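Local coordinates for PfkB family carbohydrate kinase (PDB 4GM6), which probably acts as a PfkB-family sugar kinase, transferring a phosphoryl group from ATP to a carbohydrate substrate, at residues C[30-35]-C[132-137]; C[53-58]-C[86-91]; C[78-83]-C[107-112]. One frame throughout, in Å; residues are numbered along the deposited sequence.

Contact 1: C[30-35]-C[132-137]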
ATOM      1  N   ILE C  30     -23.821  25.061  10.884  1.00 49.42           N
ATOM      2  CA  ILE C  30     -23.124  26.045  10.060  1.00 46.87           C
ATOM      3  C   ILE C  30     -21.625  25.867  10.229  1.00 47.18           C
ATOM      4  O   ILE C  30     -21.107  25.826  11.352  1.00 42.14           O
ATOM      5  CB  ILE C  30     -23.484  27.477  10.464  1.00 48.15           C
ATOM      6  CG1 ILE C  30     -24.989  27.711  10.287  1.00 55.98           C
ATOM      7  CG2 ILE C  30     -22.700  28.481   9.628  1.00 47.49           C
ATOM      8  CD1 ILE C  30     -25.479  29.002  10.903  1.00 61.65           C
ATOM      9  N   GLY C  31     -20.914  25.742   9.123  1.00 43.88           N
ATOM     10  CA  GLY C  31     -19.487  25.545   9.247  1.00 48.01           C
ATOM     11  C   GLY C  31     -18.808  25.126   7.973  1.00 48.79           C
ATOM     12  O   GLY C  31     -19.461  24.743   7.006  1.00 43.88           O
ATOM     13  N   GLU C  32     -17.482  25.199   8.001  1.00 37.13           N
ATOM     14  CA  GLU C  32     -16.667  24.921   6.835  1.00 42.86           C
ATOM     15  C   GLU C  32     -16.198  23.473   6.829  1.00 40.10           C
ATOM     16  O   GLU C  32     -15.834  22.941   7.881  1.00 37.23           O
ATOM     17  CB  GLU C  32     -15.453  25.845   6.845  1.00 36.55           C
ATOM     18  CG  GLU C  32     -14.458  25.530   5.744  1.00 37.07           C
ATOM     19  CD  GLU C  32     -13.343  26.547   5.653  1.00 38.72           C
ATOM     20  OE1 GLU C  32     -13.096  27.272   6.643  1.00 42.37           O
ATOM     21  OE2 GLU C  32     -12.695  26.608   4.589  1.00 38.60           O
ATOM     22  N   LEU C  33     -16.197  22.853   5.646  1.00 37.38           N
ATOM     23  CA  LEU C  33     -15.613  21.538   5.450  1.00 41.49           C
ATOM     24  C   LEU C  33     -14.163  21.666   4.998  1.00 43.84           C
ATOM     25  O   LEU C  33     -13.842  22.491   4.146  1.00 32.89           O
ATOM     26  CB  LEU C  33     -16.387  20.730   4.408  1.00 45.50           C
ATOM     27  CG  LEU C  33     -17.667  20.072   4.922  1.00 52.75           C
ATOM     28  CD1 LEU C  33     -18.785  21.098   4.858  1.00 43.00           C
ATOM     29  CD2 LEU C  33     -18.029  18.834   4.115  1.00 41.56           C
ATOM     30  N   LEU C  34     -13.296  20.837   5.566  1.00 34.16           N
ATOM     31  CA  LEU C  34     -11.876  20.863   5.233  1.00 33.09           C
ATOM     32  C   LEU C  34     -11.478  19.510   4.673  1.00 35.69           C
ATOM     33  O   LEU C  34     -12.044  18.478   5.045  1.00 32.11           O
ATOM     34  CB  LEU C  34     -11.035  21.135   6.489  1.00 28.67           C
ATOM     35  CG  LEU C  34     -11.323  22.458   7.181  1.00 38.24           C
ATOM     36  CD1 LEU C  34     -10.506  22.592   8.467  1.00 31.53           C
ATOM     37  CD2 LEU C  34     -10.986  23.566   6.198  1.00 34.40           C
ATOM     38  N   MET C  35     -10.493  19.486   3.797  1.00 30.49           N
ATOM     39  CA  MET C  35      -9.910  18.199   3.480  1.00 31.58           C
ATOM     40  C   MET C  35      -8.690  18.005   4.378  1.00 27.77           C
ATOM     41  O   MET C  35      -7.772  18.841   4.390  1.00 30.21           O
ATOM     42  CB  MET C  35      -9.524  18.084   2.019  1.00 27.43           C
ATOM     43  CG  MET C  35      -8.797  16.768   1.734  1.00 28.46           C
ATOM     44  SD  MET C  35      -8.498  16.456  -0.015  1.00 38.30           S
ATOM     45  CE  MET C  35      -7.593  17.921  -0.493  1.00 41.59           C
ATOM     46  N   SER C 132      -9.939  30.099   1.615  1.00 41.97           N
ATOM     47  CA  SER C 132     -10.923  29.145   1.121  1.00 42.12           C
ATOM     48  C   SER C 132     -12.215  29.858   0.695  1.00 47.05           C
ATOM     49  O   SER C 132     -12.472  30.997   1.096  1.00 46.84           O
ATOM     50  CB  SER C 132     -11.215  28.071   2.181  1.00 38.10           C
ATOM     51  OG  SER C 132     -11.969  28.619   3.263  1.00 42.21           O
ATOM     52  N   SER C 133     -13.027  29.186  -0.117  1.00 47.36           N
ATOM     53  CA  SER C 133     -14.353  29.696  -0.479  1.00 50.67           C
ATOM     54  C   SER C 133     -15.145  30.113   0.758  1.00 50.51           C
ATOM     55  O   SER C 133     -15.717  31.208   0.818  1.00 49.47           O
ATOM     56  CB  SER C 133     -15.136  28.636  -1.258  1.00 46.29           C
ATOM     57  OG  SER C 133     -14.432  28.238  -2.429  1.00 42.77           O
ATOM     58  N   PHE C 134     -15.208  29.225   1.742  1.00 40.50           N
ATOM     59  CA  PHE C 134     -15.956  29.525   2.953  1.00 53.46           C
ATOM     60  C   PHE C 134     -15.381  30.749   3.659  1.00 47.28           C
ATOM     61  O   PHE C 134     -16.110  31.668   4.028  1.00 48.26           O
ATOM     62  CB  PHE C 134     -15.960  28.335   3.904  1.00 39.08           C
ATOM     63  CG  PHE C 134     -16.948  28.477   5.027  1.00 44.80           C
ATOM     64  CD1 PHE C 134     -18.168  27.832   4.974  1.00 44.30           C
ATOM     65  CD2 PHE C 134     -16.665  29.280   6.121  1.00 49.80           C
ATOM     66  CE1 PHE C 134     -19.081  27.959   6.000  1.00 42.66           C
ATOM     67  CE2 PHE C 134     -17.577  29.419   7.156  1.00 46.31           C
ATOM     68  CZ  PHE C 134     -18.789  28.754   7.095  1.00 44.98           C
ATOM     69  N   ALA C 135     -14.063  30.758   3.833  1.00 47.52           N
ATOM     70  CA  ALA C 135     -13.398  31.851   4.533  1.00 47.50           C
ATOM     71  C   ALA C 135     -13.618  33.196   3.850  1.00 56.47           C
ATOM     72  O   ALA C 135     -13.848  34.203   4.519  1.00 48.24           O
ATOM     73  CB  ALA C 135     -11.910  31.565   4.681  1.00 46.25           C
ATOM     74  N   ARG C 136     -13.553  33.224   2.522  1.00 47.49           N
ATOM     75  CA  ARG C 136     -13.678  34.497   1.808  1.00 60.96           C
ATOM     76  C   ARG C 136     -15.120  34.882   1.472  1.00 60.70           C
ATOM     77  O   ARG C 136     -15.372  35.938   0.897  1.00 53.16           O
ATOM     78  CB  ARG C 136     -12.801  34.488   0.553  1.00 58.53           C
ATOM     79  CG  ARG C 136     -11.320  34.429   0.901  1.00 54.58           C
ATOM     80  CD  ARG C 136     -10.426  34.199  -0.303  1.00 67.76           C
ATOM     81  NE  ARG C 136     -10.382  35.360  -1.186  1.00 83.39           N
ATOM     82  CZ  ARG C 136     -10.963  35.399  -2.377  1.00 85.02           C
ATOM     83  NH1 ARG C 136     -11.626  34.337  -2.827  1.00 72.74           N
ATOM     84  NH2 ARG C 136     -10.881  36.494  -3.117  1.00 83.71           N
ATOM     85  N   HIS C 137     -16.071  34.032   1.839  1.00 56.64           N
ATOM     86  CA  HIS C 137     -17.449  34.259   1.431  1.00 55.91           C
ATOM     87  C   HIS C 137     -18.006  35.486   2.143  1.00 57.79           C
ATOM     88  O   HIS C 137     -17.797  35.661   3.344  1.00 61.37           O
ATOM     89  CB  HIS C 137     -18.302  33.018   1.715  1.00 56.39           C
ATOM     90  CG  HIS C 137     -19.583  32.979   0.942  1.00 62.96           C
ATOM     91  ND1 HIS C 137     -19.630  32.710  -0.410  1.00 53.78           N
ATOM     92  CD2 HIS C 137     -20.865  33.180   1.331  1.00 60.57           C
ATOM     93  CE1 HIS C 137     -20.885  32.740  -0.819  1.00 59.88           C
ATOM     94  NE2 HIS C 137     -21.655  33.026   0.218  1.00 64.06           N
TER
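Glu32 and Phe134 account for most of the surface buried here, and they meet beside an N-capped helical turn in a ribokinase-like (PfkB) fold. Residues 30-35 carry the chain from strand 27-30 of the nine-stranded central sheet to strand 34-38 of the small four-stranded sheet, and helix 133-136 lies against this connection.

The evidence for a cap is the bond from Ala135 N to Ser132 OG, 3.0 Å long and nearly straight at 161°. The same hydroxyl donates to Glu32 OE2 over a short 2.5 Å, approaching on the syn side but 33° out of the carboxylate plane. A carboxylate of the connection is thereby linked through one hydroxyl to the first turn of the helix. Its other oxygen, OE1, is paired with Arg129 NH1 in a salt bridge, so both oxygens of this buried acid have partners, an environment that would probably favour the ionised form.

Glu32 reaches the serine because its chain is extended, with CG turned anti to the backbone N (chi1 174°). On the way it passes the aromatic ring at a slant. CB sits over one face in a CH-pi contact, 3.8 Å from the centroid of the Phe134 ring and displaced toward the rim, while the carboxylate carbon CD lies 3.6 Å from Phe134 CB. Trp167 also holds this phenylalanine, stacking on its ring and donating from NE1 to its backbone O.

Gly31 adopts a fully stretched backbone, in a region natural to glycine. Its carbonyl O accepts from Thr77 OG1 and approaches the far part of the ring obliquely, 3.4 Å from Phe134 CE1.

Contact 2: C[53-58]-C[86-91]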
ATOM      1  N   ILE C  53      -6.486  10.908   2.739  1.00 23.58           N
ATOM      2  CA  ILE C  53      -7.486  11.965   2.693  1.00 24.79           C
ATOM      3  C   ILE C  53      -8.678  11.667   3.596  1.00 28.73           C
ATOM      4  O   ILE C  53      -9.164  10.542   3.622  1.00 24.70           O
ATOM      5  CB  ILE C  53      -8.092  12.040   1.280  1.00 31.27           C
ATOM      6  CG1 ILE C  53      -7.075  12.497   0.251  1.00 39.55           C
ATOM      7  CG2 ILE C  53      -9.296  12.972   1.280  1.00 43.06           C
ATOM      8  CD1 ILE C  53      -7.735  12.683  -1.114  1.00 39.90           C
ATOM      9  N   HIS C  54      -9.157  12.676   4.323  1.00 26.58           N
ATOM     10  CA  HIS C  54     -10.420  12.584   5.066  1.00 28.79           C
ATOM     11  C   HIS C  54     -11.108  13.942   4.985  1.00 35.75           C
ATOM     12  O   HIS C  54     -10.446  14.968   5.085  1.00 33.76           O
ATOM     13  CB  HIS C  54     -10.168  12.228   6.528  1.00 27.43           C
ATOM     14  CG  HIS C  54      -9.614  10.850   6.708  1.00 29.19           C
ATOM     15  ND1 HIS C  54      -8.273  10.600   6.907  1.00 31.22           N
ATOM     16  CD2 HIS C  54     -10.221   9.644   6.665  1.00 30.49           C
ATOM     17  CE1 HIS C  54      -8.082   9.298   7.003  1.00 29.17           C
ATOM     18  NE2 HIS C  54      -9.249   8.697   6.857  1.00 28.38           N
ATOM     19  N   ILE C  55     -12.420  13.943   4.767  1.00 32.64           N
ATOM     20  CA  ILE C  55     -13.201  15.177   4.789  1.00 29.40           C
ATOM     21  C   ILE C  55     -13.767  15.366   6.185  1.00 31.69           C
ATOM     22  O   ILE C  55     -14.209  14.413   6.820  1.00 29.19           O
ATOM     23  CB  ILE C  55     -14.363  15.118   3.793  1.00 35.24           C
ATOM     24  CG1 ILE C  55     -13.837  14.691   2.424  1.00 31.83           C
ATOM     25  CG2 ILE C  55     -15.136  16.442   3.760  1.00 34.45           C
ATOM     26  CD1 ILE C  55     -12.897  15.681   1.764  1.00 36.15           C
ATOM     27  N   GLY C  56     -13.742  16.599   6.672  1.00 31.52           N
ATOM     28  CA  GLY C  56     -14.226  16.863   8.019  1.00 37.30           C
ATOM     29  C   GLY C  56     -14.447  18.339   8.251  1.00 29.33           C
ATOM     30  O   GLY C  56     -14.323  19.139   7.345  1.00 38.56           O
ATOM     31  N   GLY C  57     -14.752  18.684   9.495  1.00 41.37           N
ATOM     32  CA  GLY C  57     -15.103  20.041   9.881  1.00 35.00           C
ATOM     33  C   GLY C  57     -15.926  19.884  11.143  1.00 33.52           C
ATOM     34  O   GLY C  57     -16.847  19.078  11.165  1.00 39.36           O
ATOM     35  N   ALA C  58     -15.588  20.627  12.197  1.00 38.13           N
ATOM     36  CA  ALA C  58     -16.266  20.460  13.492  1.00 38.60           C
ATOM     37  C   ALA C  58     -17.773  20.323  13.332  1.00 40.53           C
ATOM     38  O   ALA C  58     -18.374  19.341  13.787  1.00 38.91           O
ATOM     39  CB  ALA C  58     -15.928  21.601  14.445  1.00 38.45           C
ATOM     40  N   LYS C  86     -16.260  19.163  -4.718  1.00 38.74           N
ATOM     41  CA  LYS C  86     -17.223  18.092  -4.926  1.00 43.65           C
ATOM     42  C   LYS C  86     -17.029  16.946  -3.936  1.00 38.22           C
ATOM     43  O   LYS C  86     -17.993  16.319  -3.516  1.00 42.42           O
ATOM     44  CB  LYS C  86     -17.132  17.579  -6.363  1.00 49.22           C
ATOM     45  CG  LYS C  86     -18.347  16.806  -6.864  1.00 61.61           C
ATOM     46  CD  LYS C  86     -18.325  16.695  -8.386  1.00 70.31           C
ATOM     47  CE  LYS C  86     -19.132  15.508  -8.904  1.00 90.30           C
ATOM     48  NZ  LYS C  86     -18.361  14.228  -8.844  1.00 69.13           N
ATOM     49  N   MET C  87     -15.783  16.673  -3.562  1.00 33.17           N
ATOM     50  CA  MET C  87     -15.485  15.574  -2.662  1.00 30.81           C
ATOM     51  C   MET C  87     -16.142  15.869  -1.329  1.00 34.60           C
ATOM     52  O   MET C  87     -16.649  14.978  -0.646  1.00 35.10           O
ATOM     53  CB  MET C  87     -13.958  15.399  -2.506  1.00 35.56           C
ATOM     54  CG  MET C  87     -13.268  14.891  -3.781  1.00 39.30           C
ATOM     55  SD  MET C  87     -11.454  14.901  -3.730  1.00 46.06           S
ATOM     56  CE  MET C  87     -11.147  13.914  -2.290  1.00 31.81           C
ATOM     57  N   ALA C  88     -16.141  17.141  -0.972  1.00 31.59           N
ATOM     58  CA  ALA C  88     -16.753  17.581   0.270  1.00 43.91           C
ATOM     59  C   ALA C  88     -18.249  17.313   0.225  1.00 42.99           C
ATOM     60  O   ALA C  88     -18.835  16.867   1.212  1.00 43.67           O
ATOM     61  CB  ALA C  88     -16.482  19.059   0.494  1.00 36.67           C
ATOM     62  N   VAL C  89     -18.859  17.591  -0.926  1.00 46.64           N
ATOM     63  CA  VAL C  89     -20.298  17.397  -1.108  1.00 39.20           C
ATOM     64  C   VAL C  89     -20.633  15.899  -1.115  1.00 46.14           C
ATOM     65  O   VAL C  89     -21.589  15.466  -0.467  1.00 42.75           O
ATOM     66  CB  VAL C  89     -20.798  18.079  -2.398  1.00 52.93           C
ATOM     67  CG1 VAL C  89     -22.287  17.814  -2.619  1.00 52.69           C
ATOM     68  CG2 VAL C  89     -20.550  19.581  -2.329  1.00 51.28           C
ATOM     69  N   GLU C  90     -19.838  15.107  -1.829  1.00 39.99           N
ATOM     70  CA  GLU C  90     -20.066  13.661  -1.895  1.00 42.44           C
ATOM     71  C   GLU C  90     -19.928  12.995  -0.507  1.00 44.56           C
ATOM     72  O   GLU C  90     -20.641  12.047  -0.180  1.00 43.05           O
ATOM     73  CB  GLU C  90     -19.153  13.010  -2.945  1.00 37.49           C
ATOM     74  CG  GLU C  90     -19.294  13.633  -4.336  1.00 60.50           C
ATOM     75  CD  GLU C  90     -18.216  13.214  -5.350  1.00102.69           C
ATOM     76  OE1 GLU C  90     -16.995  13.358  -5.070  1.00 50.60           O
ATOM     77  OE2 GLU C  90     -18.594  12.769  -6.462  1.00 69.37           O
ATOM     78  N   HIS C  91     -19.024  13.508   0.311  1.00 37.16           N
ATOM     79  CA  HIS C  91     -18.921  13.068   1.700  1.00 41.58           C
ATOM     80  C   HIS C  91     -20.242  13.314   2.471  1.00 44.78           C
ATOM     81  O   HIS C  91     -20.695  12.456   3.224  1.00 38.57           O
ATOM     82  CB  HIS C  91     -17.737  13.768   2.348  1.00 34.37           C
ATOM     83  CG  HIS C  91     -17.740  13.749   3.842  1.00 35.23           C
ATOM     84  ND1 HIS C  91     -17.203  12.713   4.572  1.00 29.74           N
ATOM     85  CD2 HIS C  91     -18.169  14.664   4.745  1.00 36.60           C
ATOM     86  CE1 HIS C  91     -17.310  12.980   5.862  1.00 32.78           C
ATOM     87  NE2 HIS C  91     -17.891  14.160   5.996  1.00 40.61           N
TER
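Ile55 and His91 meet on one flank of helix 83-94, whereas the shortest side-chain polar bond lies away from them: the salt bridge of Lys86 NZ with Glu90 OE2, 2.8 Å long, joins two successive turns of the helix itself. The interface is therefore carried by carbon. Strand 53-56, outermost within this chain in the four-stranded sheet, crosses helix segment 86-91 at 69°, with the two axes 8.8 Å apart at closest approach.

Ile55 supplies the largest share of the buried area. Its CB stands over one face of His91, 3.8 Å from the centroid of that ring and 17° off its normal, the geometry of a CH-pi contact. The two side chains run past each other in opposite directions, and the branch Ile55 CG2 lies 3.7 Å from His91 CD2. Having CG anti to the backbone N (chi1 162°) turns the imidazole toward the strand; His95, farther along the chain, meets the same ring edge-to-face. Toward the start of the helix segment, Ile55 CG2 also rests on the backbone at Ala88 CA, 4.0 Å away.

One strand repeat earlier, Ile53 points to the same side. The Met87 chain bends at its last torsion, bringing CE to 3.8 Å from Ile53 CD1, and the two side chains cross at about a right angle. Backbone bonds also tie Ile53 to the second subunit, placing this strand at the subunit interface.

Ile55 O stands above the imidazole plane, 3.5 Å from His91 CE1; the nearest ring atom is a carbon, and neither ring nitrogen bonds to it. Strand and helix are thus held by shape and dispersion.

Contact 3: C[78-83]-C[107-112]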
ATOM      1  N   VAL C  78     -20.114  26.499   2.300  1.00 50.67           N
ATOM      2  CA  VAL C  78     -19.663  26.958   0.988  1.00 45.16           C
ATOM      3  C   VAL C  78     -18.480  26.136   0.499  1.00 51.39           C
ATOM      4  O   VAL C  78     -17.521  25.918   1.250  1.00 44.75           O
ATOM      5  CB  VAL C  78     -19.211  28.428   1.019  1.00 46.19           C
ATOM      6  CG1 VAL C  78     -18.733  28.860  -0.365  1.00 47.42           C
ATOM      7  CG2 VAL C  78     -20.333  29.331   1.525  1.00 52.36           C
ATOM      8  N   VAL C  79     -18.546  25.698  -0.760  1.00 42.91           N
ATOM      9  CA  VAL C  79     -17.449  24.977  -1.391  1.00 43.38           C
ATOM     10  C   VAL C  79     -17.204  25.471  -2.818  1.00 41.37           C
ATOM     11  O   VAL C  79     -18.112  25.954  -3.464  1.00 47.21           O
ATOM     12  CB  VAL C  79     -17.732  23.461  -1.462  1.00 48.42           C
ATOM     13  CG1 VAL C  79     -18.041  22.916  -0.078  1.00 47.91           C
ATOM     14  CG2 VAL C  79     -18.867  23.184  -2.436  1.00 45.57           C
ATOM     15  N   PRO C  80     -15.964  25.325  -3.325  1.00 50.25           N
ATOM     16  CA  PRO C  80     -15.719  25.739  -4.701  1.00 45.03           C
ATOM     17  C   PRO C  80     -16.353  24.761  -5.680  1.00 41.59           C
ATOM     18  O   PRO C  80     -16.440  23.570  -5.394  1.00 45.24           O
ATOM     19  CB  PRO C  80     -14.198  25.682  -4.808  1.00 40.41           C
ATOM     20  CG  PRO C  80     -13.820  24.560  -3.885  1.00 37.60           C
ATOM     21  CD  PRO C  80     -14.766  24.726  -2.709  1.00 43.13           C
ATOM     22  N   ALA C  81     -16.799  25.271  -6.819  1.00 42.11           N
ATOM     23  CA  ALA C  81     -17.386  24.458  -7.875  1.00 43.00           C
ATOM     24  C   ALA C  81     -16.282  23.734  -8.623  1.00 50.98           C
ATOM     25  O   ALA C  81     -16.123  23.893  -9.821  1.00 55.76           O
ATOM     26  CB  ALA C  81     -18.201  25.330  -8.833  1.00 46.91           C
ATOM     27  N   ASN C  82     -15.486  22.962  -7.903  1.00 44.84           N
ATOM     28  CA  ASN C  82     -14.486  22.136  -8.562  1.00 45.23           C
ATOM     29  C   ASN C  82     -14.478  20.735  -7.953  1.00 42.38           C
ATOM     30  O   ASN C  82     -15.144  20.501  -6.944  1.00 44.67           O
ATOM     31  CB  ASN C  82     -13.098  22.811  -8.544  1.00 41.40           C
ATOM     32  CG  ASN C  82     -12.446  22.821  -7.168  1.00 46.55           C
ATOM     33  OD1 ASN C  82     -12.725  21.982  -6.312  1.00 42.60           O
ATOM     34  ND2 ASN C  82     -11.545  23.773  -6.960  1.00 43.60           N
ATOM     35  N   PRO C  83     -13.745  19.791  -8.572  1.00 45.05           N
ATOM     36  CA  PRO C  83     -13.709  18.403  -8.101  1.00 42.57           C
ATOM     37  C   PRO C  83     -13.333  18.231  -6.622  1.00 52.15           C
ATOM     38  O   PRO C  83     -13.773  17.282  -5.974  1.00 37.91           O
ATOM     39  CB  PRO C  83     -12.651  17.753  -8.999  1.00 40.86           C
ATOM     40  CG  PRO C  83     -12.706  18.543 -10.267  1.00 38.15           C
ATOM     41  CD  PRO C  83     -13.081  19.956  -9.880  1.00 47.39           C
ATOM     42  N   ASP C 107     -12.686  29.790  -4.880  1.00 46.36           N
ATOM     43  CA  ASP C 107     -11.582  29.191  -5.641  1.00 47.19           C
ATOM     44  C   ASP C 107     -10.968  27.932  -5.068  1.00 47.98           C
ATOM     45  O   ASP C 107     -10.200  27.246  -5.760  1.00 43.22           O
ATOM     46  CB  ASP C 107     -10.437  30.196  -5.762  1.00 52.37           C
ATOM     47  CG  ASP C 107     -10.776  31.367  -6.653  1.00 77.11           C
ATOM     48  OD1 ASP C 107     -11.423  31.161  -7.707  1.00 85.25           O
ATOM     49  OD2 ASP C 107     -10.380  32.496  -6.294  1.00 64.92           O
ATOM     50  N   ARG C 108     -11.221  27.650  -3.796  1.00 42.37           N
ATOM     51  CA  ARG C 108     -10.512  26.530  -3.181  1.00 43.17           C
ATOM     52  C   ARG C 108     -11.188  25.979  -1.945  1.00 40.64           C
ATOM     53  O   ARG C 108     -11.855  26.710  -1.209  1.00 45.30           O
ATOM     54  CB  ARG C 108      -9.059  26.925  -2.854  1.00 37.72           C
ATOM     55  CG  ARG C 108      -8.888  27.762  -1.590  1.00 42.92           C
ATOM     56  CD  ARG C 108      -7.442  28.192  -1.378  1.00 40.03           C
ATOM     57  NE  ARG C 108      -6.608  27.038  -1.059  1.00 39.99           N
ATOM     58  CZ  ARG C 108      -6.466  26.536   0.159  1.00 40.53           C
ATOM     59  NH1 ARG C 108      -7.086  27.110   1.188  1.00 35.42           N
ATOM     60  NH2 ARG C 108      -5.693  25.466   0.350  1.00 33.18           N
ATOM     61  N   LEU C 109     -10.998  24.685  -1.716  1.00 42.16           N
ATOM     62  CA  LEU C 109     -11.412  24.069  -0.469  1.00 40.57           C
ATOM     63  C   LEU C 109     -10.257  24.172   0.523  1.00 33.09           C
ATOM     64  O   LEU C 109      -9.120  23.898   0.168  1.00 36.40           O
ATOM     65  CB  LEU C 109     -11.767  22.599  -0.690  1.00 39.93           C
ATOM     66  CG  LEU C 109     -12.422  21.914   0.515  1.00 35.15           C
ATOM     67  CD1 LEU C 109     -13.891  22.299   0.588  1.00 38.94           C
ATOM     68  CD2 LEU C 109     -12.261  20.399   0.444  1.00 36.21           C
ATOM     69  N   GLY C 110     -10.553  24.572   1.756  1.00 34.03           N
ATOM     70  CA  GLY C 110      -9.548  24.634   2.808  1.00 31.67           C
ATOM     71  C   GLY C 110      -9.014  23.250   3.140  1.00 32.73           C
ATOM     72  O   GLY C 110      -9.733  22.253   3.043  1.00 33.94           O
ATOM     73  N   THR C 111      -7.749  23.178   3.533  1.00 31.61           N
ATOM     74  CA  THR C 111      -7.150  21.901   3.856  1.00 28.18           C
ATOM     75  C   THR C 111      -6.342  22.055   5.119  1.00 35.74           C
ATOM     76  O   THR C 111      -6.141  23.166   5.594  1.00 34.76           O
ATOM     77  CB  THR C 111      -6.206  21.390   2.727  1.00 32.99           C
ATOM     78  OG1 THR C 111      -5.104  22.299   2.554  1.00 31.64           O
ATOM     79  CG2 THR C 111      -6.956  21.273   1.401  1.00 31.50           C
ATOM     80  N   TYR C 112      -5.904  20.929   5.678  1.00 27.34           N
ATOM     81  CA  TYR C 112      -4.859  20.953   6.672  1.00 34.84           C
ATOM     82  C   TYR C 112      -4.117  19.634   6.641  1.00 28.88           C
ATOM     83  O   TYR C 112      -4.647  18.628   6.192  1.00 30.21           O
ATOM     84  CB  TYR C 112      -5.371  21.312   8.082  1.00 29.11           C
ATOM     85  CG  TYR C 112      -6.191  20.265   8.806  1.00 31.56           C
ATOM     86  CD1 TYR C 112      -5.610  19.437   9.756  1.00 32.36           C
ATOM     87  CD2 TYR C 112      -7.550  20.134   8.567  1.00 35.27           C
ATOM     88  CE1 TYR C 112      -6.360  18.499  10.442  1.00 33.13           C
ATOM     89  CE2 TYR C 112      -8.311  19.198   9.241  1.00 32.67           C
ATOM     90  CZ  TYR C 112      -7.715  18.392  10.181  1.00 40.81           C
ATOM     91  OH  TYR C 112      -8.479  17.464  10.853  1.00 38.32           O
TER
HETATM   92  O   HOH W   1     -10.826  25.833  -8.709  1.00 44.91           O
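The chain from Val79 to Asn82 passes that from Asp107 to Leu109 at a steep angle, their end-to-end directions 111° apart. Two close points define the approach: Pro80 CA is 5.5 Å from Asp107 CA, and Val79 CA is 6.2 Å from Leu109 CA. Segment 78-83 leaves strand 73-79 at the start of a beta-alpha-beta crossover that continues through helix 83-94 to the parallel strand 97-104. Before the helix it makes an inverse gamma turn centred on Ala81, marked by a weak bond from Asn82 N to Pro80 O.

Pro80 has the most area buried. Its ring lies against the peptide between Arg108 and Leu109, with Pro80 CG 3.6 Å from Leu109 N. Beside it, Leu109 CD1 is 4.2 Å from Pro80 CD and, on the strand, 4.2 Å from Val79 CG1. This methyl reaches both partners because CG is anti to the backbone N (chi1 -171°), and Ile84 and Ala88 of helix 83-94 pack against the same leucine.

Asn82 is the N-cap of that helix. Its CG lies between the backbone N and the carbonyl carbon (chi1 72°), and OD1 accepts from Gly85 N. The amide's other end stays 3.9 Å from Asp107 O and is joined to it through a water, which accepts from Asn82 ND2 at 2.8 Å and donates weakly to Asp107 O at 3.3 Å.

The Arg108 guanidinium is engaged both by Asp128 O of its own chain, through NH1, and by Asp128 of the second subunit, in a salt bridge through NE. The segments consequently meet through the Pro80 ring, the Leu109-Val79 methyl contact and one bridging water. With one weak link in that relay, apolar packing probably contributes more than polar bonding to their fixed spacing.

The three contacts form a compact cluster where the small sheet joins the central one, with centres about 8 Å (contacts 1 and 3), 10 Å (2 and 3) and 11 Å (1 and 2) apart. Strand 34-38 of contact 1 lies between the strands of the others: probable hydrogen bonds run from Leu34 N to Gly56 O (2.7 Å) and from Met35 N to Gly110 O (3.0 Å). Ser133 N probably bonds to Arg108 O, joining contacts 1 and 3 again. Ala88 links contacts 2 and 3, its CB lying 4.1 Å from Leu109 CD1. In related sugar kinases the small sheet forms a lid over the sugar site, consistent with its position here; contacts 2 and 3 also touch the second subunit.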